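Local coordinates for protein processed glycerol phosphate lipoteichoic acid synthase 2 (Bacillus subtilis, PDB 2W8D) that belongs to the sulfatase family of the alkaline phosphatase clan, as the C-terminal domain of a lipoteichoic acid synthase with a magnesium site, at residues H305-D310 with I352-T357. Sequence-based numbering, arbitrary orientation.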
loop_
_atom_site.group_PDB
_atom_site.type_symbol
_atom_site.label_atom_id
_atom_site.label_comp_id
_atom_site.label_asym_id
_atom_site.label_seq_id
_atom_site.Cartn_x
_atom_site.Cartn_y
_atom_site.Cartn_z
ATOM N N HIS A 305 4.640 -10.994 -12.144
ATOM C CA HIS A 305 3.580 -11.916 -11.666
ATOM C C HIS A 305 3.896 -12.604 -10.342
ATOM O O HIS A 305 3.122 -13.439 -9.857
ATOM C CB HIS A 305 3.221 -12.965 -12.733
ATOM C CG HIS A 305 2.986 -12.368 -14.075
ATOM N ND1 HIS A 305 2.021 -11.408 -14.296
ATOM C CD2 HIS A 305 3.626 -12.541 -15.255
ATOM C CE1 HIS A 305 2.072 -11.020 -15.561
ATOM N NE2 HIS A 305 3.030 -11.699 -16.165
ATOM N N LYS A 306 5.041 -12.273 -9.781
ATOM C CA LYS A 306 5.402 -12.782 -8.474
ATOM C C LYS A 306 4.356 -12.396 -7.417
ATOM O O LYS A 306 3.920 -11.260 -7.350
ATOM C CB LYS A 306 6.756 -12.219 -8.057
ATOM C CG LYS A 306 7.918 -12.724 -8.899
ATOM C CD LYS A 306 9.195 -12.305 -8.232
ATOM C CE LYS A 306 10.417 -12.508 -9.117
ATOM N NZ LYS A 306 11.554 -11.798 -8.445
ATOM N N TYR A 307 3.961 -13.367 -6.607
ATOM C CA TYR A 307 3.119 -13.139 -5.418
ATOM C C TYR A 307 3.887 -12.237 -4.455
ATOM O O TYR A 307 5.095 -12.392 -4.316
ATOM C CB TYR A 307 2.721 -14.492 -4.809
ATOM C CG TYR A 307 1.599 -15.134 -5.595
ATOM C CD1 TYR A 307 1.749 -15.480 -6.940
ATOM C CD2 TYR A 307 0.365 -15.335 -5.006
ATOM C CE1 TYR A 307 0.668 -16.045 -7.678
ATOM C CE2 TYR A 307 -0.700 -15.894 -5.705
ATOM C CZ TYR A 307 -0.554 -16.233 -7.016
ATOM O OH TYR A 307 -1.652 -16.761 -7.616
ATOM N N ALA A 308 3.188 -11.267 -3.856
ATOM C CA ALA A 308 3.784 -10.262 -2.985
ATOM C C ALA A 308 2.724 -9.628 -2.102
ATOM O O ALA A 308 1.573 -9.601 -2.476
ATOM C CB ALA A 308 4.483 -9.161 -3.836
ATOM N N GLY A 309 3.111 -9.067 -0.957
ATOM C CA GLY A 309 2.171 -8.342 -0.092
ATOM C C GLY A 309 2.648 -6.943 0.284
ATOM O O GLY A 309 3.758 -6.560 -0.055
ATOM N N ASP A 310 1.800 -6.171 0.957
ATOM C CA ASP A 310 2.149 -4.830 1.427
ATOM C C ASP A 310 3.551 -4.667 2.018
ATOM O O ASP A 310 4.163 -3.652 1.747
ATOM C CB ASP A 310 1.173 -4.364 2.517
ATOM C CG ASP A 310 -0.150 -3.973 1.975
ATOM O OD1 ASP A 310 -0.218 -3.487 0.799
ATOM O OD2 ASP A 310 -1.132 -4.186 2.722
ATOM N N ILE A 352 -1.624 -16.891 1.167
ATOM C CA ILE A 352 -1.719 -17.274 -0.222
ATOM C C ILE A 352 -0.330 -17.383 -0.791
ATOM O O ILE A 352 0.560 -16.626 -0.417
ATOM C CB ILE A 352 -2.598 -16.329 -1.034
ATOM C CG1 ILE A 352 -2.773 -16.871 -2.458
ATOM C CG2 ILE A 352 -1.991 -14.896 -1.096
ATOM C CD1 ILE A 352 -3.953 -16.301 -3.165
ATOM N N SER A 353 -0.143 -18.359 -1.673
ATOM C CA SER A 353 1.106 -18.548 -2.395
ATOM C C SER A 353 0.791 -19.136 -3.780
ATOM O O SER A 353 -0.340 -19.530 -4.032
ATOM C CB SER A 353 1.997 -19.504 -1.614
ATOM O OG SER A 353 1.658 -20.828 -1.927
ATOM N N PRO A 354 1.797 -19.220 -4.673
ATOM C CA PRO A 354 1.482 -19.792 -5.981
ATOM C C PRO A 354 0.927 -21.204 -5.853
ATOM O O PRO A 354 0.099 -21.603 -6.652
ATOM C CB PRO A 354 2.839 -19.797 -6.707
ATOM C CG PRO A 354 3.608 -18.682 -6.063
ATOM C CD PRO A 354 3.154 -18.642 -4.632
ATOM N N LYS A 355 1.391 -21.940 -4.856
ATOM C CA LYS A 355 0.885 -23.281 -4.579
ATOM C C LYS A 355 -0.483 -23.353 -3.859
ATOM O O LYS A 355 -1.397 -24.050 -4.311
ATOM C CB LYS A 355 1.915 -24.076 -3.757
ATOM C CG LYS A 355 2.020 -25.523 -4.223
ATOM C CD LYS A 355 2.632 -26.401 -3.146
ATOM C CE LYS A 355 2.994 -27.772 -3.658
ATOM N NZ LYS A 355 3.658 -28.520 -2.557
ATOM N N TYR A 356 -0.605 -22.644 -2.741
ATOM C CA TYR A 356 -1.733 -22.852 -1.828
ATOM C C TYR A 356 -2.441 -21.579 -1.461
ATOM O O TYR A 356 -1.803 -20.527 -1.291
ATOM C CB TYR A 356 -1.242 -23.419 -0.488
ATOM C CG TYR A 356 -0.582 -24.748 -0.536
ATOM C CD1 TYR A 356 -1.195 -25.840 -1.139
ATOM C CD2 TYR A 356 0.645 -24.939 0.079
ATOM C CE1 TYR A 356 -0.583 -27.095 -1.133
ATOM C CE2 TYR A 356 1.258 -26.158 0.081
ATOM C CZ TYR A 356 0.646 -27.234 -0.517
ATOM O OH TYR A 356 1.299 -28.445 -0.501
ATOM N N THR A 357 -3.764 -21.664 -1.348
ATOM C CA THR A 357 -4.503 -20.678 -0.585
ATOM C C THR A 357 -5.159 -21.311 0.649
ATOM O O THR A 357 -5.906 -22.305 0.549
ATOM C CB THR A 357 -5.361 -19.663 -1.437
ATOM O OG1 THR A 357 -6.722 -19.585 -0.977
ATOM C CG2 THR A 357 -5.291 -19.901 -2.927
#
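Tyr307 lays one face of its ring on the Ser353-Pro354 peptide, where the sulfatase-family core with its mixed sheet meets a small antiparallel sheet. That peptide lies in the turn linking strands 351-352 and 356-359 of the small sheet. Pro354 N sits 4.1 Å above the plane of the Tyr307 ring, over its centre, while Ser353 C is offset toward the rim. The proline ring runs past the tyrosine in the opposite sense, bringing Pro354 CG to 3.8 Å from Tyr307 CD1. Ile352 comes at the ring's edge instead, crossing the tyrosine at about a right angle; its CG1, anti to the backbone N (chi1 -174°), lies near the ring plane, 4.0 Å from Tyr307 CE2. The contact is thus van der Waals packing by a single aromatic side chain. The backbone of Tyr307 is tied to the loop just before strand 344-345: its N and O are hydrogen-bonded to the side chains of Glu342 and His340. Across the turn, Ser353 points its CB away from the tyrosine, and its OG, also hydrogen-bonded to Glu381, closes an ST motif: Tyr356 N donates to Ser353 OG over 3.0 Å, nearly straight at 170°.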